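Local coordinates for A1 protein (PDB 3RLK), which is a minor coat protein of phage Qbeta, in which translational read-through appends this domain to the coat protein, and is probably needed for infectious particles, at residues A[37-42]-A[52-57]; A[128-133]-A[141-146]; A[158-163]-A[178-183]. All blocks are in the same frame, centred on the assembly; numbering follows the deposited sequence.

Contact 1: residues A[37-42]-A[52-57]; sequences LEEVYE and IYNAVE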
loop_
_atom_site.group_PDB
_atom_site.type_symbol
_atom_site.label_atom_id
_atom_site.label_comp_id
_atom_site.label_asym_id
_atom_site.label_seq_id
_atom_site.Cartn_x
_atom_site.Cartn_y
_atom_site.Cartn_z
ATOM N N LEU A 37 -3.024 -9.805 -11.935
ATOM C CA LEU A 37 -1.773 -10.080 -12.575
ATOM C C LEU A 37 -1.397 -11.581 -12.376
ATOM O O LEU A 37 -0.854 -11.929 -11.362
ATOM C CB LEU A 37 -0.684 -9.164 -11.972
ATOM C CG LEU A 37 -0.538 -7.799 -12.634
ATOM C CD1 LEU A 37 -1.716 -6.893 -12.286
ATOM C CD2 LEU A 37 0.846 -7.221 -12.097
ATOM N N GLU A 38 -1.731 -12.458 -13.339
ATOM C CA GLU A 38 -1.464 -13.887 -13.152
ATOM C C GLU A 38 -0.813 -14.499 -14.379
ATOM O O GLU A 38 0.024 -15.399 -14.224
ATOM C CB GLU A 38 -2.745 -14.673 -12.828
ATOM C CG GLU A 38 -3.476 -14.411 -11.498
ATOM C CD GLU A 38 -2.599 -14.479 -10.238
ATOM O OE1 GLU A 38 -1.541 -15.217 -10.171
ATOM O OE2 GLU A 38 -3.010 -13.790 -9.283
ATOM N N GLU A 39 -1.186 -14.008 -15.552
ATOM C CA GLU A 39 -0.651 -14.502 -16.833
ATOM C C GLU A 39 0.714 -13.875 -17.043
ATOM O O GLU A 39 0.882 -12.640 -16.896
ATOM C CB GLU A 39 -1.528 -14.103 -18.008
ATOM C CG GLU A 39 -1.004 -14.733 -19.292
ATOM C CD GLU A 39 -1.831 -14.384 -20.505
ATOM O OE1 GLU A 39 -1.723 -13.242 -20.980
ATOM O OE2 GLU A 39 -2.547 -15.267 -21.013
ATOM N N VAL A 40 1.701 -14.704 -17.357
ATOM C CA VAL A 40 3.034 -14.152 -17.579
ATOM C C VAL A 40 3.280 -13.578 -18.971
ATOM O O VAL A 40 3.105 -14.256 -20.010
ATOM C CB VAL A 40 4.126 -15.198 -17.273
ATOM C CG1 VAL A 40 5.461 -14.653 -17.534
ATOM C CG2 VAL A 40 4.003 -15.652 -15.800
ATOM N N TYR A 41 3.738 -12.339 -18.988
ATOM C CA TYR A 41 4.169 -11.683 -20.201
ATOM C C TYR A 41 5.618 -11.981 -20.569
ATOM O O TYR A 41 5.931 -12.296 -21.745
ATOM C CB TYR A 41 3.878 -10.171 -20.074
ATOM C CG TYR A 41 4.406 -9.322 -21.178
ATOM C CD1 TYR A 41 3.724 -9.241 -22.402
ATOM C CD2 TYR A 41 5.544 -8.544 -20.991
ATOM C CE1 TYR A 41 4.187 -8.368 -23.449
ATOM C CE2 TYR A 41 6.015 -7.688 -22.017
ATOM C CZ TYR A 41 5.325 -7.616 -23.215
ATOM O OH TYR A 41 5.807 -6.789 -24.192
ATOM N N GLU A 42 6.518 -11.908 -19.585
ATOM C CA GLU A 42 7.889 -12.276 -19.829
ATOM C C GLU A 42 8.419 -12.946 -18.552
ATOM O O GLU A 42 8.233 -12.384 -17.482
ATOM C CB GLU A 42 8.690 -11.021 -20.174
ATOM C CG GLU A 42 10.160 -11.273 -20.482
ATOM C CD GLU A 42 10.983 -9.980 -20.512
ATOM O OE1 GLU A 42 10.428 -8.902 -20.822
ATOM O OE2 GLU A 42 12.184 -10.020 -20.202
ATOM N N ILE A 52 7.274 -10.453 -15.704
ATOM C CA ILE A 52 6.325 -9.348 -15.947
ATOM C C ILE A 52 5.037 -10.040 -16.296
ATOM O O ILE A 52 5.014 -10.965 -17.144
ATOM C CB ILE A 52 6.780 -8.352 -17.060
ATOM C CG1 ILE A 52 8.119 -7.724 -16.650
ATOM C CG2 ILE A 52 5.720 -7.299 -17.316
ATOM C CD1 ILE A 52 8.737 -6.774 -17.659
ATOM N N TYR A 53 3.975 -9.562 -15.689
ATOM C CA TYR A 53 2.634 -10.084 -15.954
ATOM C C TYR A 53 1.867 -9.182 -16.920
ATOM O O TYR A 53 2.155 -7.982 -17.126
ATOM C CB TYR A 53 1.837 -10.204 -14.646
ATOM C CG TYR A 53 2.442 -11.201 -13.680
ATOM C CD1 TYR A 53 1.984 -12.506 -13.629
ATOM C CD2 TYR A 53 3.463 -10.812 -12.778
ATOM C CE1 TYR A 53 2.550 -13.449 -12.740
ATOM C CE2 TYR A 53 4.022 -11.727 -11.890
ATOM C CZ TYR A 53 3.548 -13.046 -11.877
ATOM O OH TYR A 53 4.095 -13.974 -11.007
ATOM N N ASN A 54 0.866 -9.791 -17.514
ATOM C CA ASN A 54 -0.139 -9.045 -18.221
ATOM C C ASN A 54 -1.176 -8.649 -17.194
ATOM O O ASN A 54 -1.759 -9.522 -16.524
ATOM C CB ASN A 54 -0.778 -9.968 -19.252
ATOM C CG ASN A 54 0.058 -10.118 -20.534
ATOM O OD1 ASN A 54 0.620 -9.160 -21.053
ATOM N ND2 ASN A 54 0.090 -11.313 -21.066
ATOM N N ALA A 55 -1.436 -7.345 -17.057
ATOM C CA ALA A 55 -2.479 -6.863 -16.177
ATOM C C ALA A 55 -3.863 -6.941 -16.754
ATOM O O ALA A 55 -4.084 -6.390 -17.831
ATOM C CB ALA A 55 -2.149 -5.390 -15.660
ATOM N N VAL A 56 -4.787 -7.619 -16.058
ATOM C CA VAL A 56 -6.189 -7.683 -16.496
ATOM C C VAL A 56 -7.110 -6.880 -15.567
ATOM O O VAL A 56 -7.113 -7.113 -14.363
ATOM C CB VAL A 56 -6.657 -9.166 -16.651
ATOM C CG1 VAL A 56 -8.201 -9.272 -16.943
ATOM C CG2 VAL A 56 -5.751 -9.898 -17.747
ATOM N N GLU A 57 -7.879 -5.932 -16.114
ATOM C CA GLU A 57 -8.768 -5.070 -15.240
ATOM C C GLU A 57 -9.946 -5.838 -14.590
ATOM O O GLU A 57 -10.574 -6.716 -15.209
ATOM C CB GLU A 57 -9.183 -3.830 -16.058
ATOM C CG GLU A 57 -9.666 -2.652 -15.267
ATOM C CD GLU A 57 -10.205 -1.522 -16.244
ATOM O OE1 GLU A 57 -9.941 -1.586 -17.474
ATOM O OE2 GLU A 57 -10.856 -0.618 -15.749
HETATM O O HOH W 1 -3.141 -11.672 -15.927
#
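Residues 37-42 and 52-57 run antiparallel, most firmly paired beside the connecting loop, where Glu42 N bonds to Ile52 O at 3.0 Å and Ile52 N returns a bond to Glu42 O at 2.8 Å. Ile52 O also accepts from Tyr41 N at 2.6 Å, so two successive donors share one carbonyl. Further along, Asn54 N points almost straight (164°) at Glu39 O. The Asn54 side-chain amide meets Glu39 a second time: the glutamate chain is fully extended, CG anti to the backbone N (chi1 -175°), and its OE1 receives Asn54 ND2 at 2.6 Å through the anti lone pair, the carboxylate turned 69° from the amide plane. Tyr41 and Glu42 both facing Ile52 make a classic beta bulge, shifting the register of the hairpin by one residue. At the bulge Tyr41 lies alongside Ile52, CD2 to CG2 3.9 Å, while Asn54 OD1 comes within 3.4 Å of Tyr41 CD1. Away from Tyr41, the Tyr53 ring has Leu37 O over one face and Glu38 O at its edge, in plane. Leu37 O and the Glu38 carboxylate are both held by Arg118. Leu37 CB sits 3.8 Å from Tyr53 CB, and Leu37 CD1 reaches 3.7 Å from Ala55 CB. Near Leu37, a water accepts from Glu38 N and donates to Asn54 O.

Contact 2: residues A[128-133]-A[141-146]; sequences NIERFI and YCSLSD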
loop_
_atom_site.group_PDB
_atom_site.type_symbol
_atom_site.label_atom_id
_atom_site.label_comp_id
_atom_site.label_asym_id
_atom_site.label_seq_id
_atom_site.Cartn_x
_atom_site.Cartn_y
_atom_site.Cartn_z
ATOM N N ASN A 128 1.647 0.347 -21.188
ATOM C CA ASN A 128 2.546 0.759 -20.111
ATOM C C ASN A 128 2.907 -0.354 -19.126
ATOM O O ASN A 128 2.028 -1.092 -18.678
ATOM C CB ASN A 128 1.935 1.925 -19.342
ATOM C CG ASN A 128 1.755 3.154 -20.192
ATOM O OD1 ASN A 128 2.587 3.453 -21.037
ATOM N ND2 ASN A 128 0.660 3.873 -19.968
ATOM N N ILE A 129 4.183 -0.463 -18.769
ATOM C CA ILE A 129 4.596 -1.451 -17.797
ATOM C C ILE A 129 4.746 -0.744 -16.445
ATOM O O ILE A 129 5.516 0.206 -16.336
ATOM C CB ILE A 129 5.858 -2.236 -18.243
ATOM C CG1 ILE A 129 5.520 -3.147 -19.474
ATOM C CG2 ILE A 129 6.377 -3.075 -17.091
ATOM C CD1 ILE A 129 6.756 -3.819 -20.160
ATOM N N GLU A 130 3.975 -1.186 -15.456
ATOM C CA GLU A 130 3.899 -0.454 -14.165
ATOM C C GLU A 130 4.126 -1.402 -13.025
ATOM O O GLU A 130 4.196 -2.637 -13.235
ATOM C CB GLU A 130 2.546 0.270 -14.063
ATOM C CG GLU A 130 2.508 1.455 -15.045
ATOM C CD GLU A 130 1.198 2.243 -15.065
ATOM O OE1 GLU A 130 0.283 1.849 -14.298
ATOM O OE2 GLU A 130 1.147 3.282 -15.843
ATOM N N ARG A 131 4.334 -0.867 -11.824
ATOM C CA ARG A 131 4.402 -1.732 -10.630
ATOM C C ARG A 131 3.123 -1.647 -9.814
ATOM O O ARG A 131 2.566 -0.497 -9.602
ATOM C CB ARG A 131 5.666 -1.437 -9.800
ATOM C CG ARG A 131 6.842 -2.170 -10.452
ATOM C CD ARG A 131 7.994 -1.376 -10.570
ATOM N NE ARG A 131 9.030 -1.973 -11.470
ATOM C CZ ARG A 131 10.326 -1.823 -11.273
ATOM N NH1 ARG A 131 10.741 -1.158 -10.194
ATOM N NH2 ARG A 131 11.205 -2.339 -12.144
ATOM N N PHE A 132 2.630 -2.830 -9.383
ATOM C CA PHE A 132 1.292 -2.970 -8.827
ATOM C C PHE A 132 1.397 -3.527 -7.402
ATOM O O PHE A 132 1.983 -4.622 -7.164
ATOM C CB PHE A 132 0.443 -3.943 -9.646
ATOM C CG PHE A 132 0.088 -3.450 -10.987
ATOM C CD1 PHE A 132 -1.181 -2.983 -11.243
ATOM C CD2 PHE A 132 1.032 -3.441 -11.985
ATOM C CE1 PHE A 132 -1.529 -2.543 -12.580
ATOM C CE2 PHE A 132 0.744 -3.022 -13.271
ATOM C CZ PHE A 132 -0.519 -2.543 -13.572
ATOM N N ILE A 133 0.858 -2.781 -6.437
ATOM C CA ILE A 133 0.876 -3.288 -5.052
ATOM C C ILE A 133 -0.254 -4.291 -4.880
ATOM O O ILE A 133 -1.374 -4.080 -5.419
ATOM C CB ILE A 133 0.765 -2.057 -4.066
ATOM C CG1 ILE A 133 1.040 -2.508 -2.632
ATOM C CG2 ILE A 133 -0.541 -1.247 -4.301
ATOM C CD1 ILE A 133 2.506 -2.966 -2.423
ATOM N N TYR A 141 -4.860 -6.069 -7.348
ATOM C CA TYR A 141 -3.625 -5.278 -7.463
ATOM C C TYR A 141 -3.997 -3.854 -7.860
ATOM O O TYR A 141 -4.967 -3.611 -8.565
ATOM C CB TYR A 141 -2.741 -5.868 -8.555
ATOM C CG TYR A 141 -2.078 -7.112 -8.146
ATOM C CD1 TYR A 141 -0.808 -7.074 -7.546
ATOM C CD2 TYR A 141 -2.721 -8.324 -8.306
ATOM C CE1 TYR A 141 -0.173 -8.319 -7.097
ATOM C CE2 TYR A 141 -2.111 -9.545 -7.904
ATOM C CZ TYR A 141 -0.857 -9.523 -7.318
ATOM O OH TYR A 141 -0.302 -10.733 -6.937
ATOM N N CYS A 142 -3.182 -2.913 -7.428
ATOM C CA CYS A 142 -3.476 -1.481 -7.777
ATOM C C CYS A 142 -2.150 -0.840 -8.243
ATOM O O CYS A 142 -1.091 -1.117 -7.633
ATOM C CB CYS A 142 -4.034 -0.762 -6.528
ATOM S SG CYS A 142 -4.640 0.913 -6.968
ATOM N N SER A 143 -2.162 -0.081 -9.349
ATOM C CA SER A 143 -0.928 0.504 -9.946
ATOM C C SER A 143 -0.373 1.620 -9.034
ATOM O O SER A 143 -1.126 2.568 -8.771
ATOM C CB SER A 143 -1.259 1.151 -11.267
ATOM O OG SER A 143 -0.077 1.775 -11.764
ATOM N N LEU A 144 0.904 1.534 -8.653
ATOM C CA LEU A 144 1.606 2.575 -7.887
ATOM C C LEU A 144 1.707 3.915 -8.704
ATOM O O LEU A 144 1.693 5.048 -8.148
ATOM C CB LEU A 144 2.993 2.024 -7.439
ATOM C CG LEU A 144 2.770 0.929 -6.370
ATOM C CD1 LEU A 144 4.086 0.097 -6.265
ATOM C CD2 LEU A 144 2.341 1.599 -5.004
ATOM N N SER A 145 1.682 3.744 -10.035
ATOM C CA SER A 145 1.693 4.855 -10.974
ATOM C C SER A 145 0.413 5.640 -10.833
ATOM O O SER A 145 0.484 6.857 -10.722
ATOM C CB SER A 145 1.881 4.423 -12.443
ATOM O OG SER A 145 3.237 3.973 -12.641
ATOM N N ASP A 146 -0.725 4.953 -10.741
ATOM C CA ASP A 146 -2.012 5.591 -10.589
ATOM C C ASP A 146 -2.149 6.286 -9.205
ATOM O O ASP A 146 -2.518 7.446 -9.128
ATOM C CB ASP A 146 -3.173 4.578 -10.732
ATOM C CG ASP A 146 -3.334 3.989 -12.127
ATOM O OD1 ASP A 146 -2.546 4.349 -13.029
ATOM O OD2 ASP A 146 -4.291 3.169 -12.335
HETATM O O HOH W 2 4.750 1.828 -11.284
#
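Ser143 OG is held by three bonds: it donates to Glu130 OE1 at 2.6 Å and accepts, weakly, from Ser145 N at 3.2 Å and Asp146 N at 3.4 Å. With OG anti to the backbone N (chi1 176°), Ser143 is the N-cap of helix 144-147 and ties that helix start to the adjoining strand. Glu130 arrives on an extended chain, and the hydroxyl meets its OE1 from above the carboxylate plane, 41° out of it. OE1 lies only 4.0 Å from Asp146 OD1; Lys122, which forms a salt bridge with Glu130, probably eases this repulsion of like charges. Beside the cap, Leu144 N donates to Arg131 O at 2.8 Å, nearly along the C=O axis, so hydrogen bonding between the segments runs on into the first helical residue. In the hairpin proper, Ile133 and Cys142 form an antiparallel hydrogen-bonded pair, and Phe132 faces Ser143 in the non-hydrogen-bonded pair, its ring atom CD1 3.6 Å from Ser143 N. The Leu144 and Ile133 side chains cross obliquely, Leu144 CD2 4.1 Å from Ile133 CB. A water links Arg131 N to Ser145 OG. Strand 129-135 lies between strands 117-121 and 140-143; Phe132 and Tyr141 both pack on Leu37 of strand 34-38, while Ile133 and Cys142 touch Ile147 of the helix.

Contact 3: residues A[158-163]-A[178-183]; sequences GFWRDP and KTKCPI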
loop_
_atom_site.group_PDB
_atom_site.type_symbol
_atom_site.label_atom_id
_atom_site.label_comp_id
_atom_site.label_asym_id
_atom_site.label_seq_id
_atom_site.Cartn_x
_atom_site.Cartn_y
_atom_site.Cartn_z
ATOM N N GLY A 158 -1.556 1.615 5.884
ATOM C CA GLY A 158 -1.345 0.386 6.639
ATOM C C GLY A 158 -1.623 0.537 8.138
ATOM O O GLY A 158 -2.101 1.572 8.587
ATOM N N PHE A 159 -1.439 -0.547 8.882
ATOM C CA PHE A 159 -1.661 -0.480 10.299
ATOM C C PHE A 159 -0.543 -1.238 10.978
ATOM O O PHE A 159 -0.283 -2.398 10.674
ATOM C CB PHE A 159 -3.049 -0.966 10.710
ATOM C CG PHE A 159 -3.300 -0.905 12.218
ATOM C CD1 PHE A 159 -4.012 0.146 12.797
ATOM C CD2 PHE A 159 -2.829 -1.964 13.037
ATOM C CE1 PHE A 159 -4.169 0.205 14.181
ATOM C CE2 PHE A 159 -2.971 -1.917 14.446
ATOM C CZ PHE A 159 -3.655 -0.866 15.003
ATOM N N TRP A 160 0.165 -0.532 11.873
ATOM C CA TRP A 160 1.385 -1.056 12.500
ATOM C C TRP A 160 0.998 -1.998 13.635
ATOM O O TRP A 160 0.334 -1.577 14.674
ATOM C CB TRP A 160 2.234 0.112 13.062
ATOM C CG TRP A 160 3.530 -0.362 13.492
ATOM C CD1 TRP A 160 3.912 -0.691 14.763
ATOM C CD2 TRP A 160 4.664 -0.574 12.664
ATOM N NE1 TRP A 160 5.222 -1.089 14.764
ATOM C CE2 TRP A 160 5.694 -1.071 13.484
ATOM C CE3 TRP A 160 4.891 -0.460 11.274
ATOM C CZ2 TRP A 160 6.937 -1.378 12.993
ATOM C CZ3 TRP A 160 6.150 -0.756 10.779
ATOM C CH2 TRP A 160 7.145 -1.263 11.644
ATOM N N ARG A 161 1.448 -3.243 13.478
ATOM C CA ARG A 161 1.076 -4.367 14.360
ATOM C C ARG A 161 2.210 -4.786 15.267
ATOM O O ARG A 161 1.987 -5.549 16.208
ATOM C CB ARG A 161 0.677 -5.578 13.491
ATOM C CG ARG A 161 -0.590 -5.253 12.708
ATOM C CD ARG A 161 -1.249 -6.537 12.278
ATOM N NE ARG A 161 -1.831 -7.270 13.417
ATOM C CZ ARG A 161 -1.878 -8.612 13.497
ATOM N NH1 ARG A 161 -1.412 -9.377 12.468
ATOM N NH2 ARG A 161 -2.489 -9.211 14.573
ATOM N N ASP A 162 3.432 -4.301 15.008
ATOM C CA ASP A 162 4.636 -4.802 15.683
ATOM C C ASP A 162 4.734 -4.166 17.081
ATOM O O ASP A 162 4.828 -2.947 17.199
ATOM C CB ASP A 162 5.900 -4.512 14.840
ATOM C CG ASP A 162 7.206 -5.155 15.407
ATOM O OD1 ASP A 162 7.292 -5.568 16.574
ATOM O OD2 ASP A 162 8.199 -5.250 14.656
ATOM N N PRO A 163 4.699 -5.017 18.143
ATOM C CA PRO A 163 4.744 -4.471 19.477
ATOM C C PRO A 163 6.159 -4.101 19.915
ATOM O O PRO A 163 6.311 -3.544 21.005
ATOM C CB PRO A 163 4.212 -5.622 20.338
ATOM C CG PRO A 163 4.709 -6.925 19.545
ATOM C CD PRO A 163 4.395 -6.476 18.143
ATOM N N LYS A 178 4.951 -6.366 5.087
ATOM C CA LYS A 178 3.537 -6.654 5.167
ATOM C C LYS A 178 3.065 -7.367 6.429
ATOM O O LYS A 178 1.867 -7.319 6.712
ATOM C CB LYS A 178 3.185 -7.484 3.912
ATOM C CG LYS A 178 3.761 -8.892 4.033
ATOM C CD LYS A 178 3.686 -9.565 2.658
ATOM C CE LYS A 178 3.925 -11.020 2.774
ATOM N NZ LYS A 178 3.338 -11.715 1.582
ATOM N N THR A 179 3.951 -8.050 7.160
ATOM C CA THR A 179 3.591 -8.656 8.453
ATOM C C THR A 179 3.577 -7.619 9.642
ATOM O O THR A 179 2.610 -7.594 10.414
ATOM C CB THR A 179 4.551 -9.776 8.748
ATOM O OG1 THR A 179 4.514 -10.634 7.585
ATOM C CG2 THR A 179 4.068 -10.616 9.936
ATOM N N LYS A 180 4.595 -6.770 9.690
ATOM C CA LYS A 180 4.650 -5.676 10.648
ATOM C C LYS A 180 3.569 -4.657 10.407
ATOM O O LYS A 180 3.083 -4.030 11.373
ATOM C CB LYS A 180 5.973 -4.978 10.556
ATOM C CG LYS A 180 7.078 -5.831 11.069
ATOM C CD LYS A 180 8.362 -5.052 10.969
ATOM C CE LYS A 180 9.656 -5.857 11.089
ATOM N NZ LYS A 180 10.773 -4.813 10.983
ATOM N N CYS A 181 3.262 -4.402 9.126
ATOM C CA CYS A 181 2.351 -3.296 8.771
ATOM C C CYS A 181 1.481 -3.596 7.537
ATOM O O CYS A 181 1.690 -2.998 6.462
ATOM C CB CYS A 181 3.126 -1.987 8.610
ATOM S SG CYS A 181 2.195 -0.443 8.535
ATOM N N PRO A 182 0.450 -4.453 7.716
ATOM C CA PRO A 182 -0.309 -4.834 6.530
ATOM C C PRO A 182 -1.149 -3.674 5.990
ATOM O O PRO A 182 -1.587 -2.784 6.756
ATOM C CB PRO A 182 -1.190 -5.989 7.026
ATOM C CG PRO A 182 -1.271 -5.785 8.553
ATOM C CD PRO A 182 0.139 -5.331 8.861
ATOM N N ILE A 183 -1.311 -3.676 4.659
ATOM C CA ILE A 183 -2.145 -2.630 4.028
ATOM C C ILE A 183 -3.580 -2.872 4.393
ATOM O O ILE A 183 -4.070 -4.015 4.298
ATOM C CB ILE A 183 -1.934 -2.620 2.466
ATOM C CG1 ILE A 183 -0.431 -2.405 2.176
ATOM C CG2 ILE A 183 -2.984 -1.656 1.739
ATOM C CD1 ILE A 183 0.038 -2.725 0.738
HETATM O O HOH W 3 0.321 -8.971 10.322
#
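A single backbone oxygen, Lys180 O, lies over one face of the Trp160 ring, 3.9 Å above its plane and offset toward the rim, and accepts from Arg161 N at 2.8 Å, an almost straight bond (170°) nearly along the C=O axis. The indole swings back over the 178-183 loop because CG is anti to the backbone N (chi1 -171°). Its benzo portion is then packed from two directions. Cys181 CB approaches Trp160 CE3 to 3.5 Å. Cys181 SG stands near the edge of the six-membered ring, 5.2 Å from the ring's centroid, in a sulfur-aromatic contact; the extended Lys180 chain runs alongside, its CB and CD near CH2. Beyond the ring, Lys180 NZ bonds to Lys175 O and stays 4.5 Å from Asp162 OD2, opposite charges too far apart for a salt bridge, while Asp162 OD1 is taken by Ser164. At the strand end the backbones close tightly on Gly158, whose CA, carrying no side chain, comes within 3.2 Å of Pro182 O, the oxygen that accepts from Phe159 N at 3.1 Å. Arg161 bends at chi3 (70°) and crosses Pro182 at about a right angle, CD to CG 3.8 Å. Its guanidinium meets a water in plane at its edge, NH1 donating, and the water passes a bond on to Thr179 O. NE bonds to Ile19 O and NH2 forms a salt bridge with Asp20, both in the proline-rich N-terminal part of the chain. The contact lies where strand 154-159 runs out and strand 183-188 begins, neighbours in a three-stranded antiparallel sheet; strand 96-98 borders the other side of 154-159, Phe159 meeting Tyr96 edge-to-face.

In the fold
Contacts 1 and 2 are two hairpins of one curled mixed sheet, their centres 12 Å apart and joined through the neighbouring strands 34-38 and 140-143. Phe132 ties them together: its CD2 lies 3.8 Å from Leu37 CD2 and its CZ 3.9 Å from Ala55 CB. Contact 3 lies at the end of the separate three-stranded sheet across the centre of the chain, with its centre 21 Å from that of contact 2, yet the two touch where Ile133 CG1 meets Ile183 CD1 at 3.5 Å. Contact 1 stays clear of contact 3, nearest atoms about 13 Å apart. Contact 2 thus stands between the others, its strand 129-135 presenting residues to both sheets of the read-through domain.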